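Local structure of PRD-containing transcription regulator (Lactobacillus casei, 3NUF) at residues 88-93 / 110-115; 62-67 / 102-107. The protein is probably a transcription regulator built on a PRD, the all-helical regulatory domain whose relatives commonly respond to sugar availability through the phosphotransferase system. One frame throughout, in Å; residues are numbered along the deposited sequence.

In the fold
Both interactions use helix 104-115, which meets helix 84-97 through its C-terminal half in interaction 1 and helix 48-67 through its N-terminal end in interaction 2. Both are buried, but interaction 1 lies nearer the centre of the chain, about 7 Å against about 10 Å between centres. There the chemistry is apolar, a phenyl ring laid among aliphatic groups, with no hydrogen bond across the segments. Interaction 2 instead rests on one charged pair reaching between backbones that stay well apart. The centres of the two contacts are about 13 Å apart, and they touch where Ala90 CB packs on Lys105 O at 3.3 Å.

Interaction 1: residues 88-93 / 110-115; sequences DLADQV and IHFEAA. With EDO (1,2-ethanediol), chain G.
Phe112 pushes its ring from helix 104-115 against the flank of helix 84-97, where Leu89, Ala90 and Val93 receive it. The tight part is the ring face: Leu89 CB stands 3.9 Å from the ring centroid, only 7° off the normal, a CH-pi contact over the centre of the phenyl. Further out along the same side chain, Leu89 CD1 reaches Phe112 CD1 at 4.0 Å. Val93 comes in differently: its chi1 of 175° sets CG2 beside the backbone N, and from there CG2 meets the edge of the ring near its plane, 4.1 Å from Phe112 CZ. Ala90 approaches obliquely, its backbone N 3.8 Å from Phe112 CE2. With an alanine here instead of Phe112 the CH-pi partner of Leu89 CB is gone, and a gap would probably open beside Leu89 and Val93, since the ring carries every contact between the two segments.

Gln92, partly exposed, takes no part in the ring contact and marks the more open side of helix 84-97; its NE2 meets O1 of a 1,2-ethanediol probably taken up from the crystallisation liquor. Tyr34 and His96 also bind this diol. The short helix segments cross at 138°, nearer antiparallel than parallel, with axes 9.7 Å apart, wide enough for a phenyl to fill the space between them. Helix 25-41 closes the neighbourhood through Leu38, which touches Leu89 and Val93, while Leu58 of helix 48-67 packs on Val93.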
loop_
_atom_site.group_PDB
_atom_site.type_symbol
_atom_site.label_atom_id
_atom_site.label_comp_id
_atom_site.label_asym_id
_atom_site.label_seq_id
_atom_site.Cartn_x
_atom_site.Cartn_y
_atom_site.Cartn_z
ATOM N N ASP A 88 9.432 -5.365 4.505
ATOM C CA ASP A 88 10.230 -4.128 4.542
ATOM C C ASP A 88 9.580 -3.041 3.663
ATOM O O ASP A 88 9.553 -1.865 4.045
ATOM C CB ASP A 88 11.658 -4.374 4.056
ATOM C CG ASP A 88 12.498 -5.206 5.029
ATOM O OD1 ASP A 88 12.081 -5.469 6.181
ATOM O OD2 ASP A 88 13.628 -5.594 4.587
ATOM N N LEU A 89 9.092 -3.402 2.480
ATOM C CA LEU A 89 8.407 -2.423 1.641
ATOM C C LEU A 89 7.165 -1.919 2.370
ATOM O O LEU A 89 6.880 -0.703 2.367
ATOM C CB LEU A 89 8.065 -3.014 0.270
ATOM C CG LEU A 89 9.224 -3.303 -0.646
ATOM C CD1 LEU A 89 8.801 -4.203 -1.798
ATOM C CD2 LEU A 89 9.753 -1.961 -1.175
ATOM N N ALA A 90 6.386 -2.819 2.967
ATOM C CA ALA A 90 5.199 -2.403 3.703
ATOM C C ALA A 90 5.556 -1.477 4.853
ATOM O O ALA A 90 4.869 -0.459 5.067
ATOM C CB ALA A 90 4.442 -3.610 4.203
ATOM N N ASP A 91 6.615 -1.802 5.606
ATOM C CA ASP A 91 7.042 -0.922 6.686
ATOM C C ASP A 91 7.396 0.471 6.160
ATOM O O ASP A 91 7.033 1.475 6.769
ATOM C CB ASP A 91 8.258 -1.540 7.401
ATOM C CG ASP A 91 8.708 -0.728 8.577
ATOM O OD1 ASP A 91 8.083 -0.836 9.616
ATOM O OD2 ASP A 91 9.678 0.012 8.471
ATOM N N GLN A 92 8.083 0.533 5.033
ATOM C CA GLN A 92 8.448 1.826 4.460
ATOM C C GLN A 92 7.195 2.615 4.127
ATOM O O GLN A 92 7.129 3.830 4.380
ATOM C CB GLN A 92 9.280 1.632 3.201
ATOM C CG GLN A 92 9.757 2.936 2.638
ATOM C CD GLN A 92 10.828 2.795 1.578
ATOM O OE1 GLN A 92 11.406 1.731 1.382
ATOM N NE2 GLN A 92 11.103 3.901 0.895
ATOM N N VAL A 93 6.182 1.973 3.562
ATOM C CA VAL A 93 4.940 2.685 3.220
ATOM C C VAL A 93 4.214 3.215 4.438
ATOM O O VAL A 93 3.805 4.379 4.502
ATOM C CB VAL A 93 4.004 1.808 2.419
ATOM C CG1 VAL A 93 2.610 2.505 2.140
ATOM C CG2 VAL A 93 4.604 1.439 1.077
ATOM N N ILE A 110 0.940 -8.388 2.488
ATOM C CA ILE A 110 0.331 -9.422 1.641
ATOM C C ILE A 110 0.079 -8.923 0.227
ATOM O O ILE A 110 0.153 -9.711 -0.716
ATOM C CB ILE A 110 -0.969 -9.925 2.300
ATOM C CG1 ILE A 110 -0.708 -10.461 3.697
ATOM C CG2 ILE A 110 -1.697 -10.997 1.447
ATOM C CD1 ILE A 110 0.398 -11.473 3.825
ATOM N N HIS A 111 -0.191 -7.650 0.040
ATOM C CA HIS A 111 -0.375 -7.096 -1.284
ATOM C C HIS A 111 0.916 -7.218 -2.065
ATOM O O HIS A 111 0.910 -7.576 -3.217
ATOM C CB HIS A 111 -0.839 -5.667 -1.178
ATOM C CG HIS A 111 -2.188 -5.514 -0.585
ATOM N ND1 HIS A 111 -3.298 -5.207 -1.332
ATOM C CD2 HIS A 111 -2.600 -5.543 0.707
ATOM C CE1 HIS A 111 -4.348 -5.129 -0.532
ATOM N NE2 HIS A 111 -3.963 -5.333 0.714
ATOM N N PHE A 112 2.047 -6.871 -1.469
ATOM C CA PHE A 112 3.339 -7.000 -2.125
ATOM C C PHE A 112 3.651 -8.480 -2.359
ATOM O O PHE A 112 4.223 -8.824 -3.401
ATOM C CB PHE A 112 4.461 -6.377 -1.278
ATOM C CG PHE A 112 4.422 -4.901 -1.195
ATOM C CD1 PHE A 112 4.810 -4.130 -2.260
ATOM C CD2 PHE A 112 4.071 -4.250 -0.038
ATOM C CE1 PHE A 112 4.784 -2.735 -2.189
ATOM C CE2 PHE A 112 4.031 -2.864 0.045
ATOM C CZ PHE A 112 4.325 -2.099 -1.011
ATOM N N GLU A 113 3.344 -9.364 -1.419
ATOM C CA GLU A 113 3.623 -10.782 -1.563
ATOM C C GLU A 113 2.815 -11.361 -2.738
ATOM O O GLU A 113 3.366 -12.134 -3.559
ATOM C CB GLU A 113 3.313 -11.469 -0.232
ATOM C CG GLU A 113 3.977 -12.830 0.004
ATOM C CD GLU A 113 5.449 -12.756 0.359
ATOM O OE1 GLU A 113 6.138 -11.755 0.043
ATOM O OE2 GLU A 113 5.991 -13.765 0.899
ATOM N N ALA A 114 1.538 -11.015 -2.824
ATOM C CA ALA A 114 0.688 -11.476 -3.928
ATOM C C ALA A 114 1.196 -10.958 -5.277
ATOM O O ALA A 114 1.156 -11.704 -6.291
ATOM C CB ALA A 114 -0.747 -11.085 -3.675
ATOM N N ALA A 115 1.648 -9.728 -5.351
ATOM C CA ALA A 115 2.136 -9.170 -6.606
ATOM C C ALA A 115 3.401 -9.855 -7.125
ATOM O O ALA A 115 3.680 -9.782 -8.311
ATOM C CB ALA A 115 2.343 -7.658 -6.504
HETATM C C1 EDO G . 10.243 7.629 1.132
HETATM O O1 EDO G . 10.269 6.242 0.788
HETATM C C2 EDO G . 10.352 7.731 2.628
HETATM O O2 EDO G . 9.233 8.468 3.138
#

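Interaction 2: residues 62-67 / 102-107; sequences LGRSKS and VAEKYV. With EDO (1,2-ethanediol), chain F; EDO (1,2-ethanediol), chain E.
Arg64 and Glu104 form a side-on, bidentate salt bridge between helix 48-67 and the N-terminal side of helix 104-115 in this all-helical PRD fold. Two nitrogens serve two oxygens: Arg64 NE donates to Glu104 OE2 at 2.8 Å, and Arg64 NH2 to Glu104 OE1 at 2.9 Å. The second bond is the straighter, with an N-H...O angle of 174° against 158° for the first. Both oxygens accept on their syn lone pairs, and the guanidinium and carboxylate planes lie only 9° apart, so the pairing fixes the rotation of both flat groups. Bends at chi3 of Arg64 and chi2 of Glu104 help bring these ends together, although the nearest CA atoms, those of Arg64 and Glu104 themselves, are 10.2 Å apart.

The remaining guanidinium nitrogen, NH1, pairs with Glu60 one turn earlier in helix 48-67, and NH2 has a further partner close by in the chain besides Glu104. The arginine thus lies between two carboxylates, an arrangement likely to stabilise its positive charge in a buried setting. Pro72 touches Arg64, while Met61 and Val94 pack against Glu104, giving the ion pair partly apolar surroundings.

On the exposed side, Lys66 NZ donates to O1 of one 1,2-ethanediol and, weakly, to O1 of a second, both probably from the crystallisation liquor. Near the end of helix 48-67 the carbonyl of Leu62 serves two donors, the backbone N of Lys66 and the hydroxyl of Ser65, whose OG lies in the carbonyl plane on a lone pair, 2.7 Å from Leu62 O.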
loop_
_atom_site.group_PDB
_atom_site.type_symbol
_atom_site.label_atom_id
_atom_site.label_comp_id
_atom_site.label_asym_id
_atom_site.label_seq_id
_atom_site.Cartn_x
_atom_site.Cartn_y
_atom_site.Cartn_z
ATOM N N LEU A 62 -4.667 5.533 4.773
ATOM C CA LEU A 62 -4.606 6.977 4.782
ATOM C C LEU A 62 -5.705 7.557 5.638
ATOM O O LEU A 62 -5.504 8.452 6.454
ATOM C CB LEU A 62 -4.615 7.490 3.333
ATOM C CG LEU A 62 -4.528 9.002 3.124
ATOM C CD1 LEU A 62 -3.217 9.508 3.682
ATOM C CD2 LEU A 62 -4.725 9.308 1.605
ATOM N N GLY A 63 -6.896 7.011 5.503
ATOM C CA GLY A 63 -7.996 7.455 6.342
ATOM C C GLY A 63 -7.715 7.312 7.812
ATOM O O GLY A 63 -7.962 8.226 8.623
ATOM N N ARG A 64 -7.154 6.189 8.213
ATOM C CA ARG A 64 -6.824 5.925 9.627
ATOM C C ARG A 64 -5.722 6.818 10.119
ATOM O O ARG A 64 -5.746 7.269 11.261
ATOM C CB ARG A 64 -6.390 4.458 9.955
ATOM C CG ARG A 64 -7.449 3.525 10.232
ATOM C CD ARG A 64 -6.893 2.274 10.873
ATOM N NE ARG A 64 -6.155 1.467 9.929
ATOM C CZ ARG A 64 -6.675 0.764 8.947
ATOM N NH1 ARG A 64 -7.999 0.764 8.749
ATOM N NH2 ARG A 64 -5.919 0.031 8.189
ATOM N N SER A 65 -4.750 7.135 9.257
ATOM C CA SER A 65 -3.678 8.052 9.598
ATOM C C SER A 65 -4.185 9.415 9.977
ATOM O O SER A 65 -3.590 10.139 10.794
ATOM C CB SER A 65 -2.656 8.206 8.444
ATOM O OG SER A 65 -3.080 9.059 7.354
ATOM N N LYS A 66 -5.319 9.791 9.395
ATOM C CA LYS A 66 -5.957 11.088 9.684
ATOM C C LYS A 66 -6.969 11.028 10.811
ATOM O O LYS A 66 -7.057 11.947 11.604
ATOM C CB LYS A 66 -6.630 11.567 8.407
ATOM C CG LYS A 66 -5.645 11.914 7.300
ATOM C CD LYS A 66 -6.376 12.022 5.977
ATOM C CE LYS A 66 -6.940 13.302 5.864
ATOM N NZ LYS A 66 -7.492 13.458 4.472
ATOM N N SER A 67 -7.748 9.954 10.880
ATOM C CA SER A 67 -8.858 9.901 11.851
ATOM C C SER A 67 -8.420 9.480 13.206
ATOM O O SER A 67 -9.065 9.826 14.213
ATOM C CB SER A 67 -9.914 8.945 11.379
ATOM O OG SER A 67 -9.396 7.620 11.412
ATOM N N VAL A 102 2.984 0.652 13.691
ATOM C CA VAL A 102 3.931 -0.164 12.951
ATOM C C VAL A 102 3.258 -1.389 12.328
ATOM O O VAL A 102 3.539 -1.740 11.184
ATOM C CB VAL A 102 5.143 -0.610 13.841
ATOM C CG1 VAL A 102 6.027 -1.656 13.145
ATOM C CG2 VAL A 102 5.979 0.616 14.214
ATOM N N ALA A 103 2.425 -2.061 13.101
ATOM C CA ALA A 103 1.811 -3.297 12.688
ATOM C C ALA A 103 0.831 -3.194 11.537
ATOM O O ALA A 103 0.399 -4.237 11.036
ATOM C CB ALA A 103 1.169 -3.988 13.915
ATOM N N GLU A 104 0.502 -2.018 11.037
ATOM C CA GLU A 104 -0.172 -1.853 9.777
ATOM C C GLU A 104 0.631 -2.569 8.675
ATOM O O GLU A 104 0.064 -2.943 7.635
ATOM C CB GLU A 104 -0.327 -0.411 9.398
ATOM C CG GLU A 104 -1.265 0.416 10.242
ATOM C CD GLU A 104 -2.747 0.355 9.857
ATOM O OE1 GLU A 104 -3.125 -0.196 8.777
ATOM O OE2 GLU A 104 -3.538 0.911 10.658
ATOM N N LYS A 105 1.938 -2.752 8.859
ATOM C CA LYS A 105 2.730 -3.376 7.812
ATOM C C LYS A 105 2.274 -4.782 7.478
ATOM O O LYS A 105 2.534 -5.243 6.359
ATOM C CB LYS A 105 4.216 -3.363 8.177
ATOM C CG LYS A 105 4.626 -4.290 9.279
ATOM C CD LYS A 105 6.104 -4.169 9.653
ATOM C CE LYS A 105 6.464 -5.011 10.811
ATOM N NZ LYS A 105 7.963 -4.977 11.149
ATOM N N TYR A 106 1.708 -5.515 8.422
ATOM C CA TYR A 106 1.424 -6.943 8.146
ATOM C C TYR A 106 0.407 -7.158 7.061
ATOM O O TYR A 106 0.670 -7.818 6.039
ATOM C CB TYR A 106 1.088 -7.659 9.459
ATOM C CG TYR A 106 2.195 -7.634 10.480
ATOM C CD1 TYR A 106 3.413 -8.214 10.181
ATOM C CD2 TYR A 106 2.044 -7.016 11.727
ATOM C CE1 TYR A 106 4.425 -8.167 11.096
ATOM C CE2 TYR A 106 3.053 -6.962 12.629
ATOM C CZ TYR A 106 4.254 -7.517 12.321
ATOM O OH TYR A 106 5.301 -7.456 13.213
ATOM N N VAL A 107 -0.758 -6.573 7.204
ATOM C CA VAL A 107 -1.796 -6.748 6.171
ATOM C C VAL A 107 -1.300 -6.151 4.846
ATOM O O VAL A 107 -1.497 -6.741 3.780
ATOM C CB VAL A 107 -3.124 -6.171 6.600
ATOM C CG1 VAL A 107 -4.113 -6.022 5.434
ATOM C CG2 VAL A 107 -3.720 -7.063 7.681
HETATM C C1 EDO F . -8.625 10.160 2.262
HETATM O O1 EDO F . -8.955 11.211 3.187
HETATM C C2 EDO F . -8.394 8.810 2.928
HETATM O O2 EDO F . -9.602 8.194 3.388
HETATM C C1 EDO E . -7.771 16.744 6.090
HETATM O O1 EDO E . -6.670 16.443 5.232
HETATM C C2 EDO E . -7.337 17.970 6.867
HETATM O O2 EDO E . -7.594 19.075 6.014
#